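Local coordinates for conserved protein (Methanothermobacter thermautotrophicus, PDB 2WNY), which is of unknown function but, encoded in the exosome superoperon and belonging to an RNA-binding family, may bind RNA, at residues N32-A37 with I116-K121; G19-E24 with D98-L103. The protein carries 1 engineered substitution. One frame throughout, in Å; residues are numbered along the deposited sequence.

Contact 1 of 2, residues N32-A37 with I116-K121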
loop_
_atom_site.group_PDB
_atom_site.type_symbol
_atom_site.label_atom_id
_atom_site.label_comp_id
_atom_site.label_asym_id
_atom_site.label_seq_id
_atom_site.Cartn_x
_atom_site.Cartn_y
_atom_site.Cartn_z
ATOM N N ASN A 32 -4.050 -2.450 -9.772
ATOM C CA ASN A 32 -3.338 -1.300 -10.325
ATOM C C ASN A 32 -2.293 -0.791 -9.336
ATOM O O ASN A 32 -1.541 0.122 -9.620
ATOM C CB ASN A 32 -4.311 -0.198 -10.713
ATOM C CG ASN A 32 -5.024 -0.498 -12.011
ATOM O OD1 ASN A 32 -4.504 -1.223 -12.847
ATOM N ND2 ASN A 32 -6.225 0.033 -12.174
ATOM N N VAL A 33 -2.281 -1.376 -8.145
ATOM C CA VAL A 33 -1.304 -1.002 -7.140
ATOM C C VAL A 33 -0.386 -2.206 -6.964
ATOM O O VAL A 33 0.835 -2.073 -6.982
ATOM C CB VAL A 33 -1.980 -0.621 -5.793
ATOM C CG1 VAL A 33 -0.935 -0.337 -4.706
ATOM C CG2 VAL A 33 -2.921 0.595 -5.960
ATOM N N ILE A 34 -0.961 -3.401 -6.836
ATOM C CA ILE A 34 -0.115 -4.601 -6.791
ATOM C C ILE A 34 -0.630 -5.596 -7.812
ATOM O O ILE A 34 -1.552 -6.353 -7.514
ATOM C CB ILE A 34 -0.132 -5.240 -5.379
ATOM C CG1 ILE A 34 0.352 -4.247 -4.315
ATOM C CG2 ILE A 34 0.683 -6.523 -5.352
ATOM C CD1 ILE A 34 0.138 -4.715 -2.866
ATOM N N PRO A 35 -0.066 -5.593 -9.039
ATOM C CA PRO A 35 -0.551 -6.569 -10.004
ATOM C C PRO A 35 -0.386 -7.985 -9.472
ATOM O O PRO A 35 0.591 -8.285 -8.814
ATOM C CB PRO A 35 0.376 -6.349 -11.215
ATOM C CG PRO A 35 0.681 -4.852 -11.130
ATOM C CD PRO A 35 0.959 -4.714 -9.635
ATOM N N GLY A 36 -1.364 -8.832 -9.746
ATOM C CA GLY A 36 -1.311 -10.218 -9.320
ATOM C C GLY A 36 -1.694 -10.447 -7.872
ATOM O O GLY A 36 -1.702 -11.592 -7.418
ATOM N N ALA A 37 -2.023 -9.389 -7.129
ATOM C CA ALA A 37 -2.387 -9.618 -5.737
ATOM C C ALA A 37 -3.604 -10.537 -5.688
ATOM O O ALA A 37 -4.541 -10.396 -6.475
ATOM C CB ALA A 37 -2.660 -8.287 -4.999
ATOM N N ILE A 116 -7.025 2.045 -0.317
ATOM C CA ILE A 116 -6.207 0.857 -0.338
ATOM C C ILE A 116 -5.094 1.111 0.683
ATOM O O ILE A 116 -4.290 2.028 0.506
ATOM C CB ILE A 116 -5.624 0.624 -1.737
ATOM C CG1 ILE A 116 -6.768 0.587 -2.771
ATOM C CG2 ILE A 116 -4.801 -0.684 -1.760
ATOM C CD1 ILE A 116 -6.358 0.136 -4.152
ATOM N N HIS A 117 -5.075 0.341 1.771
ATOM C CA HIS A 117 -4.108 0.615 2.833
ATOM C C HIS A 117 -2.905 -0.290 2.598
ATOM O O HIS A 117 -3.059 -1.511 2.544
ATOM C CB HIS A 117 -4.678 0.306 4.223
ATOM C CG HIS A 117 -5.829 1.177 4.639
ATOM N ND1 HIS A 117 -7.061 1.145 4.015
ATOM C CD2 HIS A 117 -5.954 2.055 5.667
ATOM C CE1 HIS A 117 -7.878 2.000 4.608
ATOM N NE2 HIS A 117 -7.232 2.564 5.612
ATOM N N LEU A 118 -1.727 0.301 2.479
ATOM C CA LEU A 118 -0.487 -0.479 2.421
ATOM C C LEU A 118 0.358 -0.278 3.677
ATOM O O LEU A 118 0.559 0.861 4.148
ATOM C CB LEU A 118 0.316 -0.108 1.184
ATOM C CG LEU A 118 -0.476 -0.014 -0.124
ATOM C CD1 LEU A 118 0.386 0.620 -1.198
ATOM C CD2 LEU A 118 -0.970 -1.370 -0.567
ATOM N N LYS A 119 0.796 -1.386 4.255
ATOM C CA LYS A 119 1.795 -1.341 5.317
ATOM C C LYS A 119 3.065 -1.905 4.691
ATOM O O LYS A 119 3.187 -3.119 4.469
ATOM C CB LYS A 119 1.353 -2.152 6.532
ATOM C CG LYS A 119 2.373 -2.168 7.673
ATOM C CD LYS A 119 1.868 -2.929 8.895
ATOM C CE LYS A 119 2.219 -4.420 8.849
ATOM N NZ LYS A 119 3.695 -4.672 8.809
ATOM N N ILE A 120 3.988 -1.017 4.369
ATOM C CA ILE A 120 5.202 -1.402 3.658
ATOM C C ILE A 120 6.396 -1.558 4.629
ATOM O O ILE A 120 6.878 -0.569 5.206
ATOM C CB ILE A 120 5.556 -0.377 2.552
ATOM C CG1 ILE A 120 4.392 -0.178 1.574
ATOM C CG2 ILE A 120 6.828 -0.849 1.768
ATOM C CD1 ILE A 120 4.527 1.095 0.685
ATOM N N LYS A 121 6.872 -2.797 4.796
ATOM C CA LYS A 121 8.051 -3.057 5.635
ATOM C C LYS A 121 9.342 -2.688 4.889
ATOM O O LYS A 121 9.857 -3.449 4.065
ATOM C CB LYS A 121 8.092 -4.504 6.151
ATOM C CG LYS A 121 9.126 -4.724 7.294
ATOM C CD LYS A 121 9.034 -6.130 7.848
ATOM C CE LYS A 121 10.148 -6.403 8.846
ATOM N NZ LYS A 121 10.091 -7.815 9.295
#

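Contact 2 of 2, residues G19-E24 with D98-L103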
loop_
_atom_site.group_PDB
_atom_site.type_symbol
_atom_site.label_atom_id
_atom_site.label_comp_id
_atom_site.label_asym_id
_atom_site.label_seq_id
_atom_site.Cartn_x
_atom_site.Cartn_y
_atom_site.Cartn_z
ATOM N N GLY A 19 -21.344 -2.906 0.233
ATOM C CA GLY A 19 -22.469 -3.647 -0.348
ATOM C C GLY A 19 -22.761 -3.253 -1.786
ATOM O O GLY A 19 -23.072 -4.109 -2.589
ATOM N N THR A 20 -22.661 -1.966 -2.129
ATOM C CA THR A 20 -22.945 -1.552 -3.503
ATOM C C THR A 20 -21.771 -1.767 -4.452
ATOM O O THR A 20 -21.913 -1.562 -5.648
ATOM C CB THR A 20 -23.304 -0.070 -3.601
ATOM O OG1 THR A 20 -22.191 0.719 -3.134
ATOM C CG2 THR A 20 -24.576 0.203 -2.787
ATOM N N GLU A 21 -20.615 -2.149 -3.923
ATOM C CA GLU A 21 -19.436 -2.315 -4.782
ATOM C C GLU A 21 -19.344 -3.636 -5.511
ATOM O O GLU A 21 -19.828 -4.673 -5.032
ATOM C CB GLU A 21 -18.166 -2.057 -4.004
ATOM C CG GLU A 21 -18.025 -0.587 -3.583
ATOM C CD GLU A 21 -16.710 -0.367 -2.910
ATOM O OE1 GLU A 21 -16.528 -0.892 -1.778
ATOM O OE2 GLU A 21 -15.843 0.293 -3.524
ATOM N N ASP A 22 -18.713 -3.581 -6.687
ATOM C CA ASP A 22 -18.456 -4.761 -7.486
ATOM C C ASP A 22 -17.102 -5.272 -7.022
ATOM O O ASP A 22 -16.115 -4.611 -7.240
ATOM C CB ASP A 22 -18.384 -4.358 -8.963
ATOM C CG ASP A 22 -18.273 -5.557 -9.911
ATOM O OD1 ASP A 22 -17.415 -6.427 -9.705
ATOM O OD2 ASP A 22 -19.054 -5.604 -10.871
ATOM N N GLU A 23 -17.046 -6.433 -6.358
ATOM C CA GLU A 23 -15.732 -6.926 -5.895
ATOM C C GLU A 23 -14.674 -7.023 -7.025
ATOM O O GLU A 23 -13.492 -6.769 -6.783
ATOM C CB GLU A 23 -15.848 -8.276 -5.153
ATOM C CG GLU A 23 -14.521 -8.713 -4.488
ATOM C CD GLU A 23 -14.564 -10.127 -3.940
ATOM O OE1 GLU A 23 -15.172 -10.313 -2.882
ATOM O OE2 GLU A 23 -13.998 -11.049 -4.567
ATOM N N GLU A 24 -15.089 -7.385 -8.239
ATOM C CA GLU A 24 -14.126 -7.481 -9.348
ATOM C C GLU A 24 -13.449 -6.153 -9.667
ATOM O O GLU A 24 -12.262 -6.117 -9.939
ATOM C CB GLU A 24 -14.782 -8.028 -10.614
ATOM C CG GLU A 24 -14.832 -9.526 -10.665
ATOM C CD GLU A 24 -15.374 -10.039 -11.985
ATOM O OE1 GLU A 24 -14.553 -10.438 -12.848
ATOM O OE2 GLU A 24 -16.614 -10.029 -12.153
ATOM N N ASP A 98 -6.121 6.338 -2.849
ATOM C CA ASP A 98 -7.525 6.454 -3.218
ATOM C C ASP A 98 -7.952 5.255 -4.059
ATOM O O ASP A 98 -7.311 4.919 -5.048
ATOM C CB ASP A 98 -7.807 7.757 -3.977
ATOM C CG ASP A 98 -9.295 7.999 -4.165
ATOM O OD1 ASP A 98 -9.879 8.709 -3.340
ATOM O OD2 ASP A 98 -9.894 7.422 -5.092
ATOM N N LYS A 99 -9.011 4.587 -3.627
ATOM C CA LYS A 99 -9.474 3.404 -4.323
ATOM C C LYS A 99 -10.044 3.712 -5.712
ATOM O O LYS A 99 -9.854 2.951 -6.638
ATOM C CB LYS A 99 -10.506 2.675 -3.464
ATOM C CG LYS A 99 -10.958 1.353 -4.074
ATOM C CD LYS A 99 -11.654 0.472 -3.027
ATOM C CE LYS A 99 -12.977 1.053 -2.688
ATOM N NZ LYS A 99 -13.747 0.314 -1.598
ATOM N N GLN A 100 -10.733 4.835 -5.865
ATOM C CA GLN A 100 -11.368 5.145 -7.135
ATOM C C GLN A 100 -10.325 5.547 -8.146
ATOM O O GLN A 100 -10.382 5.161 -9.323
ATOM C CB GLN A 100 -12.404 6.267 -6.959
ATOM C CG GLN A 100 -13.564 5.926 -6.014
ATOM C CD GLN A 100 -14.244 4.609 -6.307
ATOM O OE1 GLN A 100 -14.487 4.235 -7.453
ATOM N NE2 GLN A 100 -14.543 3.878 -5.249
ATOM N N LYS A 101 -9.366 6.342 -7.675
ATOM C CA LYS A 101 -8.203 6.672 -8.475
ATOM C C LYS A 101 -7.404 5.430 -8.871
ATOM O O LYS A 101 -7.027 5.291 -10.040
ATOM C CB LYS A 101 -7.326 7.696 -7.755
ATOM C CG LYS A 101 -7.976 9.068 -7.643
ATOM C CD LYS A 101 -8.324 9.709 -8.998
ATOM C CE LYS A 101 -7.167 10.540 -9.549
ATOM N NZ LYS A 101 -7.553 11.284 -10.803
ATOM N N ALA A 102 -7.168 4.518 -7.929
ATOM C CA ALA A 102 -6.511 3.241 -8.273
ATOM C C ALA A 102 -7.237 2.499 -9.395
ATOM O O ALA A 102 -6.609 1.928 -10.275
ATOM C CB ALA A 102 -6.380 2.344 -7.018
ATOM N N LEU A 103 -8.570 2.505 -9.382
ATOM C CA LEU A 103 -9.304 1.812 -10.432
ATOM C C LEU A 103 -9.002 2.460 -11.791
ATOM O O LEU A 103 -8.955 1.774 -12.824
ATOM C CB LEU A 103 -10.809 1.811 -10.148
ATOM C CG LEU A 103 -11.680 1.211 -11.249
ATOM C CD1 LEU A 103 -11.399 -0.274 -11.385
ATOM C CD2 LEU A 103 -13.137 1.450 -10.906
#

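Contact 1 of 2, residues N32-A37 with I116-K121
No ring or other flat group lies between V33 and I34 of 32-37 and I116 and L118 of 116-121; the faces that meet are made of branched aliphatic side chains, methyl against methyl. V33 sits in the middle and uses both its branches. Its CG1 is anti to the backbone N (chi1 175°), which leaves CG2 beside that nitrogen and lets the two methyls part toward different neighbours along the strand. CG2 of V33 comes tip to tip with I116 CD1 at 3.9 Å, while V33 CG1 approaches L118 CD1 obliquely, also at 3.9 Å. The other methyl of the same leucine, L118 CD2, lies 4.2 Å from I34 CD1, a looser touch. The V33 and I116 CA atoms are 8.6 Å apart, and no hydrogen bond links the two segments. From I34 to A37 the chain makes a type II turn, closed by A37 N to I34 O at 3.1 Å. In the fold this is a loop between helix 23-30 and strand 40-45 packed on one face of the antiparallel sheet. A102 extends the apolar surface beside V33 and I116, and F68 of helix 62-76 beside L118. All four touching residues are buried and the pairing is purely apolar, so between these two segments the attachment rests on shape and exclusion of water, while N32 adds polar bonds to A102 O and W107 NE1.

Contact 2 of 2, residues G19-E24 with D98-L103
The backbones stay well apart, with the CA atoms of E21 and Q100 11.2 Å from each other, so the gap between the turn before helix 23-30 and the short helix 99-103 is bridged by long side chains. E21 and K99 reach in from opposite directions. K99 NZ gives its closer bond to E21 OE2 at 2.8 Å, on the syn lone pair, and a weak one to E21 OE1 at 3.0 Å; a bend at chi3 (71°) steers the ammonium there. That ammonium also meets D114 in a second salt bridge and bonds to M16 O, while E21 OE1 accepts from Y18 N. Both segments carry a helix N-cap. D98 ends strand 92-98 and starts the helix: its OD2 takes K101 N at 2.8 Å in a nearly straight bond (171°), and Q100 N more weakly. D22 caps helix 23-30 through a weak bond from E24 N to D22 OD1, 2.9 Å long. Were E21 an alanine, K99 would probably be left with D114 and M16 O alone of the partners named, and Y18 N would lose its carboxylate acceptor. The side chains of E21 and K99 both touch V26 of helix 23-30.

Overall arrangement
From the N terminus, strand 8-17 leads into 19-24, where helix 23-30 begins, and the chain then enters the loop 32-37. Contact 2 closes a long loop when helix 99-103 returns to 19-24; contact 1 closes another when strand 115-122 packs against 32-37. The two loops cross, since the segments alternate along the chain. Contact 2 ties the loop leading into helix 23-30 to the first turn of helix 99-103, and contact 1 ties the loop after helix 23-30 to a central strand of the sheet. Their centres are about 14 Å apart, yet they meet at A102, whose O probably accepts a hydrogen bond from N32 ND2 at 2.7 Å.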